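Local coordinates for protein citryl-spermidine/3,4-dihydroxybenzoyl-citryl-spermidine:spermidine ligase (Bacillus anthracis, PDB 3TO3) that catalyses the ATP-dependent condensation of spermidine with citryl-spermidine intermediates in the biosynthesis of the siderophore petrobactin, at residues Phe243-Pro248 with Pro296-Ser301; His247-Glu252 with Leu302-Thr307. All blocks are in the same frame, centred on the assembly; numbering follows the deposited sequence.

Interaction 1 of 2, residues Phe243-Pro248 with Pro296-Ser301; sequences FIPVHP and PYVKVS. With ATP (adenosine-5'-triphosphate), chain E.
A water molecule sits between Ser301 O and His247 N and is held by both backbones, donating to Ser301 O at 2.8 Å and accepting from His247 N at 2.9 Å. It joins the two segments where no direct hydrogen bond links Phe243-Pro248 to Pro296-Ser301, and so satisfies two buried backbone groups at once. Beside it the contact is apolar and modest in area. Val300 is the central side chain, its two methyls spread over different neighbours. CG2 lies between the backbone N and the carbonyl carbon, the crowded position (chi1 -65°), and from there meets His247 CB at 3.8 Å, close to the plane of the imidazole at its edge. CG1, beside the backbone N, rests against Pro245 O at 3.9 Å. Two residues earlier in the strand, Val298 CG1 reaches the Pro245 ring at CG, 4.1 Å away, the two side chains crossing obliquely. Pro245 and Val298 also both touch Cys368 of strand 367-371, which extends this apolar layer. Strand 241-246 belongs to a three-stranded antiparallel sheet and pairs with strand 192-197, whereas strand 297-306 is part of the large mixed sheet, so the two sheets meet here through side chains and a water. Between Val298 and Val300, Lys299 leaves its strand in the other direction, CG anti to the backbone N and the chain extended to its tip. NZ is placed for a hydrogen bond to ATP O2B (2.8 Å) and a salt bridge to Asp459, though its position, and so the exact geometry of both, is less certain. The valines thus face strand 241-246 and the following His247, while Lys299, on the other side of the strand, contributes to the ATP pocket of this IucA/IucC synthetase, a family in the protein-kinase clan.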
ATOM      1  N   PHE B 243     -19.373  14.327  16.966  1.00 39.50           N
ATOM      2  CA  PHE B 243     -19.902  13.506  15.884  1.00 35.63           C
ATOM      3  C   PHE B 243     -19.214  13.908  14.620  1.00 43.66           C
ATOM      4  O   PHE B 243     -19.146  15.103  14.335  1.00 42.48           O
ATOM      5  CB  PHE B 243     -21.411  13.708  15.748  1.00 40.44           C
ATOM      6  CG  PHE B 243     -22.166  13.245  16.960  1.00 52.53           C
ATOM      7  CD1 PHE B 243     -22.323  14.087  18.061  1.00 58.22           C
ATOM      8  CD2 PHE B 243     -22.658  11.954  17.033  1.00 49.55           C
ATOM      9  CE1 PHE B 243     -23.010  13.647  19.210  1.00 62.34           C
ATOM     10  CE2 PHE B 243     -23.341  11.506  18.179  1.00 56.96           C
ATOM     11  CZ  PHE B 243     -23.519  12.349  19.255  1.00 55.83           C
ATOM     12  N   ILE B 244     -18.661  12.927  13.893  1.00 45.81           N
ATOM     13  CA  ILE B 244     -17.926  13.221  12.668  1.00 40.97           C
ATOM     14  C   ILE B 244     -18.398  12.317  11.540  1.00 40.33           C
ATOM     15  O   ILE B 244     -18.502  11.100  11.700  1.00 42.59           O
ATOM     16  CB  ILE B 244     -16.440  12.895  12.909  1.00 42.97           C
ATOM     17  CG1 ILE B 244     -15.995  13.398  14.297  1.00 35.08           C
ATOM     18  CG2 ILE B 244     -15.575  13.399  11.777  1.00 36.05           C
ATOM     19  CD1 ILE B 244     -14.505  13.339  14.492  1.00 40.09           C
ATOM     20  N   PRO B 245     -18.643  12.910  10.369  1.00 39.31           N
ATOM     21  CA  PRO B 245     -18.964  12.131   9.171  1.00 41.55           C
ATOM     22  C   PRO B 245     -17.665  11.561   8.537  1.00 49.90           C
ATOM     23  O   PRO B 245     -16.658  12.261   8.528  1.00 44.58           O
ATOM     24  CB  PRO B 245     -19.688  13.140   8.287  1.00 39.28           C
ATOM     25  CG  PRO B 245     -19.129  14.462   8.694  1.00 46.69           C
ATOM     26  CD  PRO B 245     -18.644  14.361  10.123  1.00 35.15           C
ATOM     27  N   VAL B 246     -17.706  10.342   8.000  1.00 38.17           N
ATOM     28  CA  VAL B 246     -16.524   9.684   7.483  1.00 35.93           C
ATOM     29  C   VAL B 246     -16.835   9.159   6.090  1.00 36.34           C
ATOM     30  O   VAL B 246     -17.921   8.625   5.846  1.00 34.91           O
ATOM     31  CB  VAL B 246     -16.141   8.494   8.384  1.00 39.74           C
ATOM     32  CG1 VAL B 246     -14.862   7.842   7.910  1.00 32.98           C
ATOM     33  CG2 VAL B 246     -16.017   8.947   9.832  1.00 37.92           C
ATOM     34  N   HIS B 247     -15.898   9.330   5.162  1.00 40.32           N
ATOM     35  CA  HIS B 247     -16.064   8.745   3.836  1.00 38.19           C
ATOM     36  C   HIS B 247     -16.185   7.239   4.007  1.00 35.37           C
ATOM     37  O   HIS B 247     -15.411   6.654   4.721  1.00 40.24           O
ATOM     38  CB  HIS B 247     -14.850   9.076   2.994  1.00 41.06           C
ATOM     39  CG  HIS B 247     -15.011   8.760   1.548  1.00 41.01           C
ATOM     40  ND1 HIS B 247     -15.224   7.479   1.085  1.00 39.91           N
ATOM     41  CD2 HIS B 247     -14.984   9.562   0.456  1.00 46.73           C
ATOM     42  CE1 HIS B 247     -15.337   7.511  -0.233  1.00 40.46           C
ATOM     43  NE2 HIS B 247     -15.196   8.761  -0.638  1.00 42.79           N
ATOM     44  N   PRO B 248     -17.152   6.602   3.347  1.00 36.68           N
ATOM     45  CA  PRO B 248     -17.278   5.153   3.554  1.00 35.88           C
ATOM     46  C   PRO B 248     -16.046   4.368   3.098  1.00 40.46           C
ATOM     47  O   PRO B 248     -15.819   3.312   3.683  1.00 43.34           O
ATOM     48  CB  PRO B 248     -18.519   4.765   2.723  1.00 34.83           C
ATOM     49  CG  PRO B 248     -18.648   5.852   1.680  1.00 30.48           C
ATOM     50  CD  PRO B 248     -18.043   7.112   2.285  1.00 40.17           C
ATOM     51  N   PRO B 296     -24.551  22.165   2.808  1.00 42.31           N
ATOM     52  CA  PRO B 296     -23.103  22.330   2.656  1.00 46.42           C
ATOM     53  C   PRO B 296     -22.405  21.061   2.140  1.00 49.26           C
ATOM     54  O   PRO B 296     -22.898  19.949   2.316  1.00 45.36           O
ATOM     55  CB  PRO B 296     -22.633  22.614   4.096  1.00 48.68           C
ATOM     56  CG  PRO B 296     -23.686  21.932   4.979  1.00 40.84           C
ATOM     57  CD  PRO B 296     -24.984  22.163   4.219  1.00 42.60           C
ATOM     58  N   TYR B 297     -21.261  21.263   1.494  1.00 43.00           N
ATOM     59  CA  TYR B 297     -20.352  20.196   1.130  1.00 40.04           C
ATOM     60  C   TYR B 297     -19.630  19.704   2.372  1.00 40.53           C
ATOM     61  O   TYR B 297     -19.524  20.414   3.381  1.00 40.19           O
ATOM     62  CB  TYR B 297     -19.273  20.684   0.148  1.00 46.17           C
ATOM     63  CG  TYR B 297     -19.754  21.474  -1.054  1.00 47.65           C
ATOM     64  CD1 TYR B 297     -20.313  20.840  -2.158  1.00 42.46           C
ATOM     65  CD2 TYR B 297     -19.611  22.867  -1.087  1.00 48.85           C
ATOM     66  CE1 TYR B 297     -20.749  21.586  -3.281  1.00 44.85           C
ATOM     67  CE2 TYR B 297     -20.026  23.612  -2.168  1.00 49.20           C
ATOM     68  CZ  TYR B 297     -20.599  22.975  -3.270  1.00 49.23           C
ATOM     69  OH  TYR B 297     -21.001  23.760  -4.337  1.00 46.51           O
ATOM     70  N   VAL B 298     -19.109  18.490   2.262  1.00 34.73           N
ATOM     71  CA  VAL B 298     -18.324  17.856   3.292  1.00 34.42           C
ATOM     72  C   VAL B 298     -16.964  17.542   2.686  1.00 42.82           C
ATOM     73  O   VAL B 298     -16.866  16.906   1.611  1.00 41.89           O
ATOM     74  CB  VAL B 298     -19.033  16.582   3.749  1.00 45.29           C
ATOM     75  CG1 VAL B 298     -18.502  16.143   5.017  1.00 57.67           C
ATOM     76  CG2 VAL B 298     -20.476  16.897   3.974  1.00 59.81           C
ATOM     77  N   LYS B 299     -15.918  18.034   3.333  1.00 36.79           N
ATOM     78  CA  LYS B 299     -14.565  17.695   2.933  1.00 41.51           C
ATOM     79  C   LYS B 299     -14.004  16.796   4.012  1.00 45.58           C
ATOM     80  O   LYS B 299     -13.873  17.217   5.181  1.00 39.83           O
ATOM     81  CB  LYS B 299     -13.700  18.944   2.732  1.00 33.82           C
ATOM     82  CG  LYS B 299     -12.257  18.672   2.315  1.00 39.52           C
ATOM     83  CD  LYS B 299     -11.526  19.965   1.952  1.00 44.29           C
ATOM     84  CE  LYS B 299     -10.260  19.687   1.160  1.00 57.19           C
ATOM     85  NZ  LYS B 299      -9.486  20.944   0.887  1.00 59.88           N
ATOM     86  N   VAL B 300     -13.700  15.554   3.637  1.00 39.53           N
ATOM     87  CA  VAL B 300     -13.363  14.553   4.641  1.00 36.95           C
ATOM     88  C   VAL B 300     -12.025  13.896   4.377  1.00 45.25           C
ATOM     89  O   VAL B 300     -11.512  13.951   3.266  1.00 42.49           O
ATOM     90  CB  VAL B 300     -14.454  13.482   4.760  1.00 37.20           C
ATOM     91  CG1 VAL B 300     -15.727  14.098   5.270  1.00 32.74           C
ATOM     92  CG2 VAL B 300     -14.717  12.827   3.391  1.00 32.99           C
ATOM     93  N   SER B 301     -11.449  13.305   5.419  1.00 44.39           N
ATOM     94  CA  SER B 301     -10.157  12.635   5.299  1.00 36.33           C
ATOM     95  C   SER B 301     -10.229  11.452   4.318  1.00 36.36           C
ATOM     96  O   SER B 301     -11.197  10.696   4.322  1.00 35.70           O
ATOM     97  CB  SER B 301      -9.734  12.126   6.670  1.00 40.99           C
ATOM     98  OG  SER B 301      -9.302  13.206   7.469  1.00 50.25           O
TER
HETATM   99  PB  ATP E 617      -9.062  19.560  -2.364  0.71 84.11           P
HETATM  100  O1B ATP E 617      -9.645  18.299  -1.778  0.71 79.96           O
HETATM  101  O2B ATP E 617      -8.044  20.134  -1.414  0.71 83.35           O
HETATM  102  O3B ATP E 617     -10.217  20.589  -2.650  0.71 56.14           O
HETATM  103  PA  ATP E 617      -7.179  18.309  -3.873  0.71113.19           P
HETATM  104  O1A ATP E 617      -7.221  17.306  -2.737  0.71110.20           O
HETATM  105  O2A ATP E 617      -5.886  19.116  -3.896  0.71109.54           O
HETATM  106  O3A ATP E 617      -8.381  19.285  -3.744  0.71129.61           O
HETATM  107  O5' ATP E 617      -7.318  17.496  -5.209  0.71126.49           O
HETATM  108  C5' ATP E 617      -7.915  18.055  -6.320  0.71119.91           C
HETATM  109  C4' ATP E 617      -7.659  17.425  -7.570  0.71113.13           C
HETATM  110  O4' ATP E 617      -7.943  18.363  -8.663  0.71106.95           O
HETATM  111  C3' ATP E 617      -6.226  17.072  -7.694  0.71112.13           C
HETATM  112  O3' ATP E 617      -6.090  15.716  -7.880  0.71113.31           O
HETATM  113  C2' ATP E 617      -5.751  17.821  -8.871  0.71105.73           C
HETATM  114  O2' ATP E 617      -4.837  17.094  -9.577  0.71100.76           O
HETATM  115  C1' ATP E 617      -7.008  18.026  -9.643  0.71102.06           C
HETATM  116  N9  ATP E 617      -6.942  19.006 -10.695  0.71 90.74           N
HETATM  117  C8  ATP E 617      -7.338  18.780 -11.960  0.71 80.07           C
HETATM  118  N7  ATP E 617      -7.138  19.905 -12.660  0.71 77.72           N
HETATM  119  C5  ATP E 617      -6.622  20.854 -11.847  0.71 82.29           C
HETATM  120  C6  ATP E 617      -6.235  22.186 -12.049  0.71 77.09           C
HETATM  121  N6  ATP E 617      -6.364  22.771 -13.355  0.71 73.57           N
HETATM  122  N1  ATP E 617      -5.742  22.895 -11.007  0.71 77.65           N
HETATM  123  C2  ATP E 617      -5.625  22.327  -9.788  0.71 82.60           C
HETATM  124  N3  ATP E 617      -5.988  21.045  -9.562  0.71 87.43           N
HETATM  125  C4  ATP E 617      -6.490  20.283 -10.570  0.71 88.61           C
HETATM  126  O   HOH W   1     -13.311  10.238   6.135  1.00 43.80           O

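Interaction 2 of 2, residues His247-Glu252 with Leu302-Thr307; sequences HPWQWE and LNILNT
The Gln250 amide lies against both the backbone and the side chain of Asn303 where the first turn of helix 248-258, N-capped by His247, crosses the weakly bonded strand 302-306, nearly at a right angle (95°) with axes 8.0 Å apart. The Gln250 side chain is bent at chi2 (83°), which turns its amide onto the strand so that both ends are used: OE1 accepts from Asn303 N at 2.7 Å, and NE2 donates to Asn303 OD1 at 2.9 Å. The two side-chain amide planes are 30° apart, and each donor is tilted somewhat out of the carbonyl plane it approaches. Ser365 completes the network, its O accepting from Gln250 NE2 and its OG bonding to Asn303 OD1. Beside this polar pair the packing is aromatic on aliphatic. Leu302 CD1 stands over one face of the His247 imidazole, 3.9 Å from the ring centroid, a CH-pi contact, and the same methyl meets Trp249 CE3 obliquely. Ile304 CG2 covers one face of the indole, toward the rim of its six-membered ring, with the centroid 4.0 Å away; Phe173 meets the Trp249 ring edge-to-face. The capping bond also limits rotation of the imidazole: Trp249 N donates to His247 ND1 at 2.8 Å and lies almost exactly in the plane of the ring.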
ATOM      1  N   HIS B 247     -15.898   9.330   5.162  1.00 40.32           N
ATOM      2  CA  HIS B 247     -16.064   8.745   3.836  1.00 38.19           C
ATOM      3  C   HIS B 247     -16.185   7.239   4.007  1.00 35.37           C
ATOM      4  O   HIS B 247     -15.411   6.654   4.721  1.00 40.24           O
ATOM      5  CB  HIS B 247     -14.850   9.076   2.994  1.00 41.06           C
ATOM      6  CG  HIS B 247     -15.011   8.760   1.548  1.00 41.01           C
ATOM      7  ND1 HIS B 247     -15.224   7.479   1.085  1.00 39.91           N
ATOM      8  CD2 HIS B 247     -14.984   9.562   0.456  1.00 46.73           C
ATOM      9  CE1 HIS B 247     -15.337   7.511  -0.233  1.00 40.46           C
ATOM     10  NE2 HIS B 247     -15.196   8.761  -0.638  1.00 42.79           N
ATOM     11  N   PRO B 248     -17.152   6.602   3.347  1.00 36.68           N
ATOM     12  CA  PRO B 248     -17.278   5.153   3.554  1.00 35.88           C
ATOM     13  C   PRO B 248     -16.046   4.368   3.098  1.00 40.46           C
ATOM     14  O   PRO B 248     -15.819   3.312   3.683  1.00 43.34           O
ATOM     15  CB  PRO B 248     -18.519   4.765   2.723  1.00 34.83           C
ATOM     16  CG  PRO B 248     -18.648   5.852   1.680  1.00 30.48           C
ATOM     17  CD  PRO B 248     -18.043   7.112   2.285  1.00 40.17           C
ATOM     18  N   TRP B 249     -15.264   4.852   2.127  1.00 41.57           N
ATOM     19  CA  TRP B 249     -14.006   4.132   1.773  1.00 45.05           C
ATOM     20  C   TRP B 249     -13.017   4.264   2.913  1.00 42.88           C
ATOM     21  O   TRP B 249     -12.302   3.317   3.248  1.00 43.58           O
ATOM     22  CB  TRP B 249     -13.309   4.636   0.488  1.00 33.25           C
ATOM     23  CG  TRP B 249     -12.109   3.811   0.076  1.00 40.93           C
ATOM     24  CD1 TRP B 249     -12.097   2.784  -0.827  1.00 35.34           C
ATOM     25  CD2 TRP B 249     -10.753   3.932   0.557  1.00 43.99           C
ATOM     26  NE1 TRP B 249     -10.834   2.274  -0.944  1.00 41.35           N
ATOM     27  CE2 TRP B 249      -9.989   2.951  -0.107  1.00 46.63           C
ATOM     28  CE3 TRP B 249     -10.110   4.793   1.467  1.00 43.24           C
ATOM     29  CZ2 TRP B 249      -8.613   2.778   0.120  1.00 47.71           C
ATOM     30  CZ3 TRP B 249      -8.733   4.638   1.687  1.00 40.45           C
ATOM     31  CH2 TRP B 249      -8.006   3.630   1.018  1.00 51.18           C
ATOM     32  N   GLN B 250     -12.979   5.449   3.502  1.00 38.44           N
ATOM     33  CA  GLN B 250     -12.054   5.719   4.584  1.00 35.41           C
ATOM     34  C   GLN B 250     -12.411   4.870   5.790  1.00 39.13           C
ATOM     35  O   GLN B 250     -11.528   4.294   6.441  1.00 42.46           O
ATOM     36  CB  GLN B 250     -12.057   7.189   4.957  1.00 33.64           C
ATOM     37  CG  GLN B 250     -11.096   7.485   6.091  1.00 37.66           C
ATOM     38  CD  GLN B 250      -9.681   7.658   5.587  1.00 40.00           C
ATOM     39  OE1 GLN B 250      -9.337   7.200   4.501  1.00 42.95           O
ATOM     40  NE2 GLN B 250      -8.862   8.341   6.353  1.00 40.72           N
ATOM     41  N   TRP B 251     -13.707   4.747   6.052  1.00 32.82           N
ATOM     42  CA  TRP B 251     -14.160   4.006   7.228  1.00 39.53           C
ATOM     43  C   TRP B 251     -13.799   2.526   7.094  1.00 36.58           C
ATOM     44  O   TRP B 251     -13.209   1.942   7.988  1.00 43.12           O
ATOM     45  CB  TRP B 251     -15.668   4.187   7.469  1.00 29.81           C
ATOM     46  CG  TRP B 251     -16.252   3.301   8.523  1.00 36.72           C
ATOM     47  CD1 TRP B 251     -17.114   2.274   8.325  1.00 38.67           C
ATOM     48  CD2 TRP B 251     -16.026   3.361   9.942  1.00 39.01           C
ATOM     49  NE1 TRP B 251     -17.434   1.680   9.509  1.00 37.57           N
ATOM     50  CE2 TRP B 251     -16.785   2.325  10.525  1.00 41.63           C
ATOM     51  CE3 TRP B 251     -15.245   4.180  10.775  1.00 42.68           C
ATOM     52  CZ2 TRP B 251     -16.794   2.076  11.917  1.00 41.29           C
ATOM     53  CZ3 TRP B 251     -15.262   3.947  12.161  1.00 39.38           C
ATOM     54  CH2 TRP B 251     -16.036   2.896  12.712  1.00 41.12           C
ATOM     55  N   GLU B 252     -14.135   1.934   5.967  1.00 44.14           N
ATOM     56  CA  GLU B 252     -13.933   0.504   5.815  1.00 46.96           C
ATOM     57  C   GLU B 252     -12.510   0.082   5.500  1.00 43.14           C
ATOM     58  O   GLU B 252     -12.155  -1.065   5.725  1.00 40.69           O
ATOM     59  CB  GLU B 252     -14.829  -0.026   4.705  1.00 45.58           C
ATOM     60  CG  GLU B 252     -16.274  -0.113   5.068  1.00 57.54           C
ATOM     61  CD  GLU B 252     -17.070  -0.767   3.958  1.00 69.07           C
ATOM     62  OE1 GLU B 252     -17.421  -0.052   2.997  1.00 73.77           O
ATOM     63  OE2 GLU B 252     -17.318  -1.992   4.034  1.00 72.45           O
ATOM     64  N   LEU B 302      -9.231  11.302   3.459  1.00 33.79           N
ATOM     65  CA  LEU B 302      -9.176  10.105   2.634  1.00 38.50           C
ATOM     66  C   LEU B 302      -7.752   9.625   2.536  1.00 43.74           C
ATOM     67  O   LEU B 302      -6.889  10.358   2.064  1.00 46.91           O
ATOM     68  CB  LEU B 302      -9.739  10.434   1.270  1.00 44.41           C
ATOM     69  CG  LEU B 302     -10.169   9.307   0.351  1.00 49.41           C
ATOM     70  CD1 LEU B 302     -11.298   8.455   0.966  1.00 43.83           C
ATOM     71  CD2 LEU B 302     -10.568   9.936  -0.999  1.00 43.61           C
ATOM     72  N   ASN B 303      -7.448   8.389   2.908  1.00 45.11           N
ATOM     73  CA  ASN B 303      -6.044   8.110   2.809  1.00 41.59           C
ATOM     74  C   ASN B 303      -5.784   7.380   1.501  1.00 46.50           C
ATOM     75  O   ASN B 303      -5.577   6.177   1.471  1.00 45.69           O
ATOM     76  CB  ASN B 303      -5.695   7.150   3.961  1.00 39.07           C
ATOM     77  CG  ASN B 303      -5.197   7.874   5.213  1.00 43.55           C
ATOM     78  OD1 ASN B 303      -5.962   8.563   5.917  1.00 41.05           O
ATOM     79  ND2 ASN B 303      -3.916   7.705   5.506  1.00 37.12           N
ATOM     80  N   ILE B 304      -5.445   8.173   0.503  1.00 51.92           N
ATOM     81  CA  ILE B 304      -5.133   7.703  -0.834  1.00 64.77           C
ATOM     82  C   ILE B 304      -4.207   8.776  -1.361  1.00 64.86           C
ATOM     83  O   ILE B 304      -4.203   9.934  -0.893  1.00 56.36           O
ATOM     84  CB  ILE B 304      -6.356   7.543  -1.844  1.00 62.05           C
ATOM     85  CG1 ILE B 304      -6.947   8.893  -2.232  1.00 65.32           C
ATOM     86  CG2 ILE B 304      -7.430   6.562  -1.374  1.00 51.35           C
ATOM     87  CD1 ILE B 304      -7.957   8.795  -3.365  1.00 72.18           C
ATOM     88  N   LEU B 305      -3.409   8.386  -2.334  1.00 62.24           N
ATOM     89  CA  LEU B 305      -2.438   9.292  -2.869  1.00 64.96           C
ATOM     90  C   LEU B 305      -2.817   9.665  -4.295  1.00 63.75           C
ATOM     91  O   LEU B 305      -2.873   8.816  -5.199  1.00 62.69           O
ATOM     92  CB  LEU B 305      -1.065   8.654  -2.802  1.00 73.35           C
ATOM     93  CG  LEU B 305       0.094   9.615  -2.957  1.00 88.50           C
ATOM     94  CD1 LEU B 305       0.915   9.620  -1.657  1.00 91.95           C
ATOM     95  CD2 LEU B 305       0.925   9.206  -4.188  1.00 92.74           C
ATOM     96  N   ASN B 306      -3.091  10.949  -4.468  1.00 69.90           N
ATOM     97  CA  ASN B 306      -3.368  11.544  -5.759  1.00 88.28           C
ATOM     98  C   ASN B 306      -2.421  12.695  -5.980  1.00104.45           C
ATOM     99  O   ASN B 306      -2.393  13.635  -5.176  1.00112.03           O
ATOM    100  CB  ASN B 306      -4.785  12.079  -5.779  1.00 89.57           C
ATOM    101  CG  ASN B 306      -5.603  11.440  -6.830  1.00 89.87           C
ATOM    102  OD1 ASN B 306      -5.065  10.798  -7.729  1.00 85.41           O
ATOM    103  ND2 ASN B 306      -6.918  11.599  -6.739  1.00 92.82           N
ATOM    104  N   THR B 307      -1.656  12.631  -7.064  1.00111.31           N
ATOM    105  CA  THR B 307      -0.659  13.657  -7.363  1.00118.18           C
ATOM    106  C   THR B 307       0.465  13.684  -6.315  1.00119.17           C
ATOM    107  O   THR B 307       1.053  14.730  -6.036  1.00119.80           O
ATOM    108  CB  THR B 307      -1.305  15.067  -7.569  1.00131.77           C
ATOM    109  OG1 THR B 307      -0.505  15.836  -8.473  1.00132.15           O
ATOM    110  CG2 THR B 307      -1.467  15.835  -6.246  1.00130.65           C
TER

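Both interactions rest on strand 297-306 and start from the same turn: His247 and Pro248 belong to each, where strand 241-246 runs into helix 248-258. Their centres lie 11 Å apart and they touch directly, Ser301 O coming within 3.6 Å of Gln250 CD and Val246 CG1 within 3.8 Å of Trp251 CB. Both pack against a strand that carries Lys299 of the ATP pocket. Interaction 1 contains this lysine, while in interaction 2 the Leu302 side chain comes about 8 Å from ATP at nearest atoms. That leucine also lies about 4 Å, side chain to side chain, from Arg285 and Arg311, both of which bind ATP.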